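Local coordinates for protein hydrazine synthase subunit alpha (Candidatus Kuenenia stuttgartiensis, PDB 5C2V) that helps make hydrazine within the hydrazine synthase complex, condensing hydroxylamine formed in the gamma subunit with ammonia and carrying two c-type hemes, at residues D[204-209]-D[215-220]; D[230-235]-D[339-344]; D[430-435]-D[578-583]; D[707-710]-D[715-718]. All blocks are in the same frame, centred on the assembly; numbering follows the deposited sequence.

In the fold
Contacts 1 and 2 lie in the N-terminal propeller domain and are only partly buried, whereas contacts 3 and 4 are buried and each adds residues to the pocket of a different heme c. No strand or helix is shared, but strand 216-220 of contact 1 is followed directly by strand 228-233 of contact 2; the contact centres lie about 26 Å apart. Contact 1 is backbone pairing with aliphatic cover; contact 2 is a sparse meeting of two aromatic rings. Contact 3 combines an indole N-H bond with a methyl over the ring, close to the gamma subunit. Contact 4, its centre about 46 Å from those of both, joins loop to helix by backbone and serine bonds and reaches a heme propionate.

Contact 1 of 4, residues D[204-209]-D[215-220]; sequences HVLSGI and NTTIDQ
I218 N donates a hydrogen bond to I209 O over 2.9 Å, an almost straight bond (174° at the hydrogen). The return bond, from I209 N to I218 O, is weak and bent to 129°, though I218 O also receives a CA-H...O contact from G208 CA at 3.2 Å. Together they make I209 and I218 a hydrogen-bonded antiparallel pair at the start of strand 209-211. On the I209/I218 face the two isoleucines lie side by side and point the same way. CG1 of I218 stands between its own backbone N and carbonyl carbon (chi1 54°), which brings it to 3.6 Å from I209 CB. The T217/D219 face is covered by L206 from the preceding loop. L206 and T217 run past each other in opposite directions, with L206 CB 3.8 Å from T217 CG2, while the leucine crosses D219 nearly at right angles and sets CD1 3.8 Å from D219 CB. T217 CG2 also lies 3.5 Å from L206 O. This is a beta hairpin whose turn carries a G1 beta bulge, N215 and T216 both facing F211; strand 186-191 pairs with 216-220 along its other edge. D219 forms salt bridges to R189 and R549, and S207 OG bonds to the backbone of K404. The leucine thus covers the aliphatic base of D219 while two arginines hold its buried carboxylate, a combination that would favour the ionised form and ties the hairpin to the neighbouring strand through R189 and to a remote part of the chain through R549.

Contact 2 of 4, residues D[230-235]-D[339-344]; sequences DPWLTP and SPYPLP
W232 and Y341 make the whole of this contact, each reaching from its own strand across a gap of 11.5 Å between their CA atoms. The tryptophan starts out toward the other strand. The tyrosine starts out to one side, and only the far part of its ring closes the distance. In both residues CG is anti to the backbone N (chi1 -158° in W232 and -154° in Y341), which extends the two rings away from their strands to meet at the outer corners. W232 presents the end of its six-membered ring: CH2 lies 3.7 Å from Y341 OH and 3.8 Å from Y341 CE2, and CZ2 is 4.0 Å from the same CE2. Seen from the indole, the phenol oxygen lies at the rim, in the ring plane. The planes are turned 82° against each other with centroids 5.9 Å apart, the indole end approaching the tyrosine ring obliquely. Little surface is buried, and what holds the rings here is partly outside the pair: Y341 OH is hydrogen-bonded to K391 NZ, and K290 makes a cation-pi contact with W232. Strands 228-233 and 336-342 each open a four-stranded antiparallel sheet, consistent with two blades of the six-bladed propeller. Strand 285-291, the first of the sheet that comes between them in sequence, supplies K290, which touches both W232 and Y341; I129 of strand 124-131 packs on W232, and P387 of strand 381-387 on Y341.

Contact 3 of 4, residues D[430-435]-D[578-583]; sequences TWICFD and YNWWYD
W580 points its indole N-H at the hydroxyl of T430: NE1 is 3.1 Å from OG1, the angle at the hydrogen is 153°, and the oxygen lies in the indole plane. T430 CB follows at 3.5 Å from W580 NE1, behind the hydroxyl that takes the bond. W580 turns CG anti to its backbone N, and its second torsion of about 1° places CD1 eclipsed with CA, so that the five-membered ring presents NE1 to the start of the strand segment while the six-membered ring lies over the next residue on the same face, I432. There CG2 makes a CH-pi contact, 3.9 Å from the centroid of the six-membered ring and 16° from its normal. The methyl sits 3.8 Å above the ring plane, offset toward the rim near CH2. I432 has CG1 anti to its backbone N, which leaves CG2 as the branch facing the ring. Strand 428-433 is the middle one of a three-stranded mixed sheet; W431 and I432 belong to the pocket of the heme c whose iron is bound by Y564. W580 also stacks with W85 of the gamma subunit, and D583 is salt-bridged to R220 of the same subunit. The buried indole N-H is therefore satisfied by a hydroxyl, while apolar contact covers a face of the ring at a place where the heme pocket approaches the subunit interface.

Contact 4 of 4, residues D[707-710]-D[715-718]; sequences YVNP and NSLL. With HEC (heme c), chain B.
Y707 starts beside the helix and ends at the heme. Its CB lies 4.1 Å from L718 CB. Further out, CD1 meets the heme methyl CMA at 3.6 Å and L717 CD2 at 4.0 Å, the leucine running alongside the tyrosine in the same direction. CE1 is 3.5 Å from the propionate carbon CBA, which sits at the ring edge, in plane. At the tip, OH donates a hydrogen bond to propionate oxygen O1A over 3.1 Å; R721 and R733 are also hydrogen-bonded to this heme. With CG beside its backbone N (chi1 -51°), the ring is directed at the propionate. The heme is the bis-histidine c-type group of the C-terminal cytochrome c domain, with H662 and H745 as axial ligands, and the segments join a loop to the start of helix 717-722. L718 N bonds to Y707 O at 3.2 Å, the donor tilted 25° from the carbonyl plane, while L718 CD1 touches heme methyl CMB at 3.6 Å. S716 occupies the N-cap position but makes no capping bond with its side chain; its OG instead accepts the backbone N-H of N709 (N to OG 2.7 Å) and is also hydrogen-bonded to A712 O.

Contact 1 of 4, residues D[204-209]-D[215-220]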
# COMPACT_ATOMS: atom_id res chain seq x y z
N HIS D 204 11.44 -26.56 41.07
CA HIS D 204 12.00 -25.36 41.69
C HIS D 204 10.98 -24.23 41.64
O HIS D 204 10.20 -24.15 40.70
CB HIS D 204 13.30 -24.95 40.99
CG HIS D 204 14.09 -23.92 41.74
ND1 HIS D 204 13.68 -22.62 41.89
CD2 HIS D 204 15.29 -24.01 42.37
CE1 HIS D 204 14.58 -21.95 42.59
NE2 HIS D 204 15.56 -22.77 42.90
N VAL D 205 10.99 -23.37 42.65
CA VAL D 205 10.08 -22.23 42.68
C VAL D 205 10.38 -21.28 41.52
O VAL D 205 11.50 -21.24 41.02
CB VAL D 205 10.16 -21.45 44.01
CG1 VAL D 205 9.65 -22.31 45.16
CG2 VAL D 205 11.59 -20.98 44.26
N LEU D 206 9.36 -20.53 41.11
CA LEU D 206 9.49 -19.62 39.97
C LEU D 206 10.50 -18.52 40.24
O LEU D 206 10.49 -17.89 41.29
CB LEU D 206 8.13 -19.01 39.63
CG LEU D 206 8.06 -18.13 38.38
CD1 LEU D 206 8.49 -18.91 37.14
CD2 LEU D 206 6.65 -17.58 38.19
N SER D 207 11.40 -18.30 39.28
CA SER D 207 12.34 -17.19 39.35
C SER D 207 11.81 -16.05 38.49
O SER D 207 11.23 -16.27 37.42
CB SER D 207 13.73 -17.62 38.89
OG SER D 207 14.67 -16.57 39.09
N GLY D 208 12.01 -14.83 38.96
CA GLY D 208 11.30 -13.68 38.43
C GLY D 208 11.23 -12.65 39.53
O GLY D 208 12.13 -12.57 40.37
N ILE D 209 10.19 -11.82 39.51
CA ILE D 209 9.93 -10.93 40.64
C ILE D 209 9.01 -11.62 41.64
O ILE D 209 7.94 -12.12 41.28
CB ILE D 209 9.32 -9.60 40.19
CG1 ILE D 209 10.20 -8.95 39.12
CG2 ILE D 209 9.13 -8.67 41.37
CD1 ILE D 209 9.59 -7.73 38.48
N ASN D 215 1.97 -13.80 48.59
CA ASN D 215 2.20 -15.21 48.28
C ASN D 215 2.04 -15.50 46.79
O ASN D 215 1.37 -16.46 46.40
CB ASN D 215 1.25 -16.10 49.10
CG ASN D 215 1.68 -17.56 49.11
OD1 ASN D 215 2.87 -17.87 49.18
ND2 ASN D 215 0.71 -18.46 49.02
N THR D 216 2.65 -14.67 45.95
CA THR D 216 2.58 -14.85 44.50
C THR D 216 3.94 -14.62 43.86
O THR D 216 4.82 -14.01 44.47
CB THR D 216 1.55 -13.89 43.86
OG1 THR D 216 1.90 -12.54 44.16
CG2 THR D 216 0.15 -14.18 44.37
N THR D 217 4.12 -15.10 42.63
CA THR D 217 5.38 -14.87 41.92
C THR D 217 5.14 -14.59 40.44
O THR D 217 4.27 -15.20 39.83
CB THR D 217 6.33 -16.08 42.06
OG1 THR D 217 6.47 -16.43 43.44
CG2 THR D 217 7.70 -15.76 41.48
N ILE D 218 5.89 -13.65 39.87
CA ILE D 218 5.71 -13.33 38.45
C ILE D 218 6.98 -13.53 37.62
O ILE D 218 8.10 -13.30 38.09
CB ILE D 218 5.23 -11.88 38.25
CG1 ILE D 218 6.17 -10.89 38.95
CG2 ILE D 218 3.81 -11.71 38.77
CD1 ILE D 218 5.79 -9.44 38.74
N ASP D 219 6.78 -13.97 36.38
CA ASP D 219 7.85 -14.16 35.41
C ASP D 219 7.45 -13.56 34.07
O ASP D 219 6.30 -13.69 33.65
CB ASP D 219 8.19 -15.64 35.26
CG ASP D 219 9.26 -15.90 34.22
OD1 ASP D 219 10.25 -15.14 34.19
OD2 ASP D 219 9.11 -16.86 33.44
N GLN D 220 8.39 -12.91 33.39
CA GLN D 220 8.09 -12.24 32.12
C GLN D 220 8.36 -13.16 30.93
O GLN D 220 9.51 -13.48 30.64
CB GLN D 220 8.91 -10.96 31.99
CG GLN D 220 8.62 -10.16 30.73
CD GLN D 220 9.46 -8.90 30.64
OE1 GLN D 220 10.18 -8.55 31.57
NE2 GLN D 220 9.39 -8.23 29.50

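Contact 2 of 4, residues D[230-235]-D[339-344]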
# COMPACT_ATOMS: atom_id res chain seq x y z
N ASP D 230 -4.01 -8.43 25.63
CA ASP D 230 -5.20 -9.25 25.46
C ASP D 230 -4.91 -10.74 25.29
O ASP D 230 -5.20 -11.31 24.24
CB ASP D 230 -6.02 -8.75 24.27
CG ASP D 230 -6.63 -7.38 24.52
OD1 ASP D 230 -6.23 -6.73 25.51
OD2 ASP D 230 -7.49 -6.95 23.73
N PRO D 231 -4.35 -11.39 26.33
CA PRO D 231 -4.07 -12.82 26.26
C PRO D 231 -5.33 -13.67 26.41
O PRO D 231 -6.25 -13.30 27.13
CB PRO D 231 -3.12 -13.05 27.43
CG PRO D 231 -3.51 -12.02 28.42
CD PRO D 231 -3.95 -10.81 27.63
N TRP D 232 -5.37 -14.81 25.72
CA TRP D 232 -6.51 -15.72 25.78
C TRP D 232 -6.03 -17.16 25.58
O TRP D 232 -4.82 -17.42 25.59
CB TRP D 232 -7.56 -15.34 24.74
CG TRP D 232 -8.94 -15.85 25.05
CD1 TRP D 232 -9.69 -16.71 24.29
CD2 TRP D 232 -9.74 -15.54 26.20
NE1 TRP D 232 -10.90 -16.95 24.90
CE2 TRP D 232 -10.95 -16.24 26.07
CE3 TRP D 232 -9.54 -14.74 27.33
CZ2 TRP D 232 -11.97 -16.16 27.03
CZ3 TRP D 232 -10.55 -14.66 28.28
CH2 TRP D 232 -11.75 -15.37 28.12
N LEU D 233 -6.96 -18.09 25.41
CA LEU D 233 -6.62 -19.50 25.33
C LEU D 233 -6.86 -20.10 23.94
O LEU D 233 -7.91 -19.87 23.33
CB LEU D 233 -7.40 -20.30 26.37
CG LEU D 233 -7.24 -19.85 27.82
CD1 LEU D 233 -8.13 -20.66 28.75
CD2 LEU D 233 -5.78 -19.95 28.25
N THR D 234 -5.89 -20.86 23.46
CA THR D 234 -6.04 -21.62 22.22
C THR D 234 -6.63 -22.99 22.55
O THR D 234 -6.44 -23.50 23.65
CB THR D 234 -4.70 -21.79 21.48
OG1 THR D 234 -3.86 -22.69 22.21
CG2 THR D 234 -4.00 -20.45 21.32
N PRO D 235 -7.36 -23.59 21.59
CA PRO D 235 -7.96 -24.92 21.81
C PRO D 235 -6.92 -26.01 22.08
O PRO D 235 -7.26 -27.03 22.68
CB PRO D 235 -8.71 -25.18 20.51
CG PRO D 235 -8.98 -23.83 19.94
CD PRO D 235 -7.77 -23.01 20.30
N SER D 339 -15.39 -6.02 22.70
CA SER D 339 -15.45 -7.12 23.66
C SER D 339 -16.42 -8.24 23.29
O SER D 339 -17.41 -8.45 23.99
CB SER D 339 -15.82 -6.56 25.04
OG SER D 339 -14.96 -5.50 25.41
N PRO D 340 -16.14 -8.96 22.20
CA PRO D 340 -16.99 -10.10 21.84
C PRO D 340 -16.72 -11.32 22.73
O PRO D 340 -15.57 -11.55 23.09
CB PRO D 340 -16.61 -10.38 20.39
CG PRO D 340 -15.18 -9.97 20.31
CD PRO D 340 -15.02 -8.79 21.25
N TYR D 341 -17.76 -12.08 23.07
CA TYR D 341 -17.58 -13.27 23.90
C TYR D 341 -18.35 -14.48 23.39
O TYR D 341 -19.52 -14.66 23.73
CB TYR D 341 -17.97 -12.99 25.35
CG TYR D 341 -17.25 -13.89 26.32
CD1 TYR D 341 -17.72 -15.16 26.60
CD2 TYR D 341 -16.08 -13.47 26.94
CE1 TYR D 341 -17.06 -15.99 27.47
CE2 TYR D 341 -15.41 -14.30 27.82
CZ TYR D 341 -15.90 -15.56 28.08
OH TYR D 341 -15.24 -16.38 28.95
N PRO D 342 -17.70 -15.32 22.56
CA PRO D 342 -18.32 -16.53 22.03
C PRO D 342 -18.72 -17.52 23.12
O PRO D 342 -18.03 -17.64 24.13
CB PRO D 342 -17.23 -17.13 21.13
CG PRO D 342 -16.22 -16.04 20.94
CD PRO D 342 -16.28 -15.20 22.17
N LEU D 343 -19.82 -18.24 22.91
CA LEU D 343 -20.26 -19.27 23.84
C LEU D 343 -20.19 -20.65 23.19
O LEU D 343 -20.33 -20.77 21.97
CB LEU D 343 -21.69 -18.99 24.32
CG LEU D 343 -21.90 -17.93 25.40
CD1 LEU D 343 -23.38 -17.82 25.76
CD2 LEU D 343 -21.07 -18.24 26.64
N PRO D 344 -19.99 -21.70 24.00
CA PRO D 344 -20.01 -23.10 23.55
C PRO D 344 -21.35 -23.50 22.94
O PRO D 344 -21.44 -24.54 22.28
CB PRO D 344 -19.74 -23.88 24.84
CG PRO D 344 -18.95 -22.94 25.68
CD PRO D 344 -19.52 -21.58 25.40

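Contact 3 of 4, residues D[430-435]-D[578-583]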
# COMPACT_ATOMS: atom_id res chain seq x y z
N THR D 430 19.89 -20.47 22.57
CA THR D 430 20.39 -20.69 21.21
C THR D 430 19.34 -20.50 20.11
O THR D 430 18.13 -20.54 20.36
CB THR D 430 20.98 -22.10 21.06
OG1 THR D 430 20.00 -23.08 21.43
CG2 THR D 430 22.22 -22.27 21.93
N TRP D 431 19.81 -20.30 18.88
CA TRP D 431 18.90 -20.36 17.74
C TRP D 431 19.61 -20.83 16.48
O TRP D 431 20.82 -20.63 16.32
CB TRP D 431 18.22 -19.01 17.51
CG TRP D 431 19.11 -17.90 17.03
CD1 TRP D 431 19.72 -16.95 17.79
CD2 TRP D 431 19.48 -17.62 15.67
NE1 TRP D 431 20.45 -16.10 17.00
CE2 TRP D 431 20.32 -16.49 15.69
CE3 TRP D 431 19.18 -18.22 14.44
CZ2 TRP D 431 20.86 -15.95 14.53
CZ3 TRP D 431 19.73 -17.68 13.29
CH2 TRP D 431 20.56 -16.56 13.34
N ILE D 432 18.84 -21.47 15.60
CA ILE D 432 19.38 -22.06 14.39
C ILE D 432 18.43 -21.93 13.20
O ILE D 432 17.22 -22.18 13.30
CB ILE D 432 19.73 -23.56 14.61
CG1 ILE D 432 20.11 -24.24 13.30
CG2 ILE D 432 18.57 -24.28 15.28
CD1 ILE D 432 20.51 -25.69 13.46
N CYS D 433 18.99 -21.52 12.07
CA CYS D 433 18.27 -21.47 10.80
C CYS D 433 18.90 -22.46 9.83
O CYS D 433 20.12 -22.47 9.64
CB CYS D 433 18.30 -20.06 10.21
SG CYS D 433 17.35 -19.87 8.68
N PHE D 434 18.07 -23.30 9.23
CA PHE D 434 18.55 -24.37 8.36
C PHE D 434 19.02 -23.82 7.01
O PHE D 434 20.03 -24.27 6.48
CB PHE D 434 17.46 -25.41 8.16
CG PHE D 434 16.96 -26.02 9.44
CD1 PHE D 434 17.86 -26.42 10.42
CD2 PHE D 434 15.61 -26.18 9.67
CE1 PHE D 434 17.41 -26.97 11.61
CE2 PHE D 434 15.15 -26.73 10.86
CZ PHE D 434 16.06 -27.13 11.83
N ASP D 435 18.28 -22.87 6.45
CA ASP D 435 18.72 -22.19 5.24
C ASP D 435 18.47 -20.68 5.35
O ASP D 435 17.33 -20.25 5.43
CB ASP D 435 18.01 -22.77 4.02
CG ASP D 435 18.63 -22.31 2.71
OD1 ASP D 435 19.75 -21.75 2.75
OD2 ASP D 435 18.01 -22.51 1.65
N TYR D 578 25.05 -30.13 13.41
CA TYR D 578 26.15 -30.84 14.04
C TYR D 578 27.08 -29.91 14.81
O TYR D 578 28.00 -30.36 15.49
CB TYR D 578 26.94 -31.63 12.99
CG TYR D 578 26.11 -32.68 12.29
CD1 TYR D 578 25.33 -32.37 11.18
CD2 TYR D 578 26.09 -33.99 12.76
CE1 TYR D 578 24.57 -33.33 10.55
CE2 TYR D 578 25.33 -34.96 12.13
CZ TYR D 578 24.57 -34.63 11.03
OH TYR D 578 23.81 -35.59 10.41
N ASN D 579 26.84 -28.61 14.70
CA ASN D 579 27.60 -27.63 15.48
C ASN D 579 26.85 -27.20 16.74
O ASN D 579 27.32 -26.33 17.48
CB ASN D 579 27.93 -26.41 14.62
CG ASN D 579 29.12 -25.63 15.15
OD1 ASN D 579 29.90 -26.13 15.97
ND2 ASN D 579 29.28 -24.39 14.69
N TRP D 580 25.69 -27.79 16.98
CA TRP D 580 24.79 -27.31 18.02
C TRP D 580 25.10 -27.88 19.41
O TRP D 580 25.65 -27.18 20.26
CB TRP D 580 23.34 -27.63 17.64
CG TRP D 580 22.31 -26.80 18.33
CD1 TRP D 580 22.52 -25.80 19.24
CD2 TRP D 580 20.89 -26.89 18.16
NE1 TRP D 580 21.32 -25.27 19.64
CE2 TRP D 580 20.30 -25.92 19.00
CE3 TRP D 580 20.06 -27.70 17.38
CZ2 TRP D 580 18.92 -25.74 19.07
CZ3 TRP D 580 18.69 -27.52 17.46
CH2 TRP D 580 18.14 -26.55 18.30
N TRP D 581 24.73 -29.14 19.66
CA TRP D 581 25.14 -29.81 20.88
C TRP D 581 25.70 -31.20 20.57
O TRP D 581 24.94 -32.14 20.32
CB TRP D 581 23.93 -29.91 21.83
CG TRP D 581 24.13 -30.68 23.10
CD1 TRP D 581 25.30 -30.87 23.77
CD2 TRP D 581 23.12 -31.37 23.85
NE1 TRP D 581 25.09 -31.64 24.89
CE2 TRP D 581 23.76 -31.96 24.96
CE3 TRP D 581 21.75 -31.55 23.69
CZ2 TRP D 581 23.07 -32.71 25.91
CZ3 TRP D 581 21.06 -32.30 24.63
CH2 TRP D 581 21.72 -32.87 25.72
N TYR D 582 27.03 -31.34 20.60
CA TYR D 582 27.67 -32.65 20.45
C TYR D 582 28.28 -33.25 21.72
O TYR D 582 28.85 -34.34 21.67
CB TYR D 582 28.73 -32.60 19.34
CG TYR D 582 29.64 -31.39 19.31
CD1 TYR D 582 29.24 -30.21 18.71
CD2 TYR D 582 30.92 -31.45 19.85
CE1 TYR D 582 30.08 -29.11 18.67
CE2 TYR D 582 31.76 -30.36 19.82
CZ TYR D 582 31.34 -29.19 19.22
OH TYR D 582 32.18 -28.10 19.19
N ASP D 583 28.18 -32.56 22.86
CA ASP D 583 28.88 -33.00 24.07
C ASP D 583 27.93 -33.26 25.24
O ASP D 583 27.07 -32.43 25.55
CB ASP D 583 29.93 -31.97 24.48
CG ASP D 583 31.05 -32.57 25.31
OD1 ASP D 583 30.85 -33.67 25.87
OD2 ASP D 583 32.12 -31.94 25.41

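Contact 4 of 4, residues D[707-710]-D[715-718]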
# COMPACT_ATOMS: atom_id res chain seq x y z
N TYR D 707 21.51 10.04 0.61
CA TYR D 707 22.72 9.26 0.86
C TYR D 707 22.58 8.04 1.79
O TYR D 707 23.52 7.27 1.93
CB TYR D 707 23.80 10.18 1.44
CG TYR D 707 24.01 11.42 0.61
CD1 TYR D 707 24.84 11.41 -0.50
CD2 TYR D 707 23.38 12.62 0.94
CE1 TYR D 707 25.03 12.54 -1.26
CE2 TYR D 707 23.57 13.75 0.18
CZ TYR D 707 24.40 13.71 -0.92
OH TYR D 707 24.59 14.84 -1.67
N VAL D 708 21.42 7.85 2.40
CA VAL D 708 21.31 6.81 3.43
C VAL D 708 20.00 6.03 3.40
O VAL D 708 18.91 6.60 3.41
CB VAL D 708 21.48 7.42 4.85
CG1 VAL D 708 20.97 6.46 5.92
CG2 VAL D 708 22.93 7.79 5.11
N ASN D 709 20.12 4.70 3.36
CA ASN D 709 18.97 3.82 3.51
C ASN D 709 19.06 3.06 4.83
O ASN D 709 19.88 2.16 4.98
CB ASN D 709 18.88 2.84 2.34
CG ASN D 709 18.58 3.53 1.02
OD1 ASN D 709 17.46 3.44 0.50
ND2 ASN D 709 19.56 4.23 0.48
N PRO D 710 18.23 3.43 5.81
CA PRO D 710 18.26 2.79 7.13
C PRO D 710 18.01 1.29 7.08
O PRO D 710 17.07 0.82 6.42
CB PRO D 710 17.14 3.52 7.89
CG PRO D 710 17.09 4.86 7.25
CD PRO D 710 17.34 4.61 5.79
N ASN D 715 22.09 -0.65 0.02
CA ASN D 715 21.22 0.17 -0.82
C ASN D 715 21.54 1.66 -0.73
O ASN D 715 20.91 2.47 -1.41
CB ASN D 715 19.75 -0.06 -0.46
CG ASN D 715 19.25 -1.42 -0.91
OD1 ASN D 715 19.79 -2.02 -1.84
ND2 ASN D 715 18.20 -1.90 -0.26
N SER D 716 22.50 2.01 0.11
CA SER D 716 22.80 3.42 0.38
C SER D 716 23.82 4.00 -0.59
O SER D 716 24.89 3.42 -0.81
CB SER D 716 23.31 3.57 1.82
OG SER D 716 22.32 3.17 2.75
N LEU D 717 23.48 5.15 -1.17
CA LEU D 717 24.33 5.83 -2.14
C LEU D 717 25.70 6.15 -1.54
O LEU D 717 26.72 6.07 -2.23
CB LEU D 717 23.66 7.11 -2.65
CG LEU D 717 24.23 7.82 -3.88
CD1 LEU D 717 23.12 8.53 -4.63
CD2 LEU D 717 25.32 8.81 -3.49
N LEU D 718 25.71 6.52 -0.26
CA LEU D 718 26.94 6.81 0.45
C LEU D 718 27.89 5.61 0.42
O LEU D 718 29.08 5.76 0.13
CB LEU D 718 26.65 7.20 1.90
CG LEU D 718 27.86 7.42 2.80
CD1 LEU D 718 28.72 8.54 2.26
CD2 LEU D 718 27.42 7.72 4.23
FE HEC B . 33.29 13.48 -1.37
CHA HEC B . 31.09 13.77 -3.98
CHB HEC B . 30.99 11.62 0.37
CHC HEC B . 35.54 13.07 1.23
CHD HEC B . 35.55 15.54 -2.94
NA HEC B . 31.39 12.85 -1.72
C1A HEC B . 30.69 13.02 -2.90
C2A HEC B . 29.46 12.26 -2.80
C3A HEC B . 29.43 11.67 -1.61
C4A HEC B . 30.64 12.02 -0.89
CMA HEC B . 28.30 10.76 -1.08
CAA HEC B . 28.37 12.15 -3.90
CBA HEC B . 27.37 13.29 -3.74
CGA HEC B . 26.23 13.10 -4.71
O1A HEC B . 25.12 13.62 -4.44
O2A HEC B . 26.44 12.43 -5.75
NB HEC B . 33.25 12.57 0.49
C1B HEC B . 32.24 11.76 0.95
C2B HEC B . 32.71 11.08 2.15
C3B HEC B . 33.96 11.49 2.38
C4B HEC B . 34.33 12.43 1.34
CMB HEC B . 31.90 10.09 3.00
CAB HEC B . 34.89 11.05 3.54
CBB HEC B . 35.36 9.60 3.32
NC HEC B . 35.19 14.17 -0.94
C1C HEC B . 35.93 13.89 0.19
C2C HEC B . 37.24 14.49 0.04
C3C HEC B . 37.20 15.27 -1.05
C4C HEC B . 35.94 15.02 -1.73
CMC HEC B . 38.30 14.54 1.16
CAC HEC B . 38.34 16.17 -1.58
CBC HEC B . 39.56 15.33 -2.01
ND HEC B . 33.30 14.51 -3.19
C1D HEC B . 34.38 15.27 -3.63
C2D HEC B . 34.09 15.76 -4.96
C3D HEC B . 32.70 15.21 -5.31
C4D HEC B . 32.29 14.45 -4.14
CMD HEC B . 34.99 16.65 -5.85
CAD HEC B . 31.95 15.49 -6.65
CBD HEC B . 31.16 14.30 -7.20
CGD HEC B . 32.02 13.07 -7.37
O1D HEC B . 31.45 11.96 -7.41
O2D HEC B . 33.27 13.20 -7.45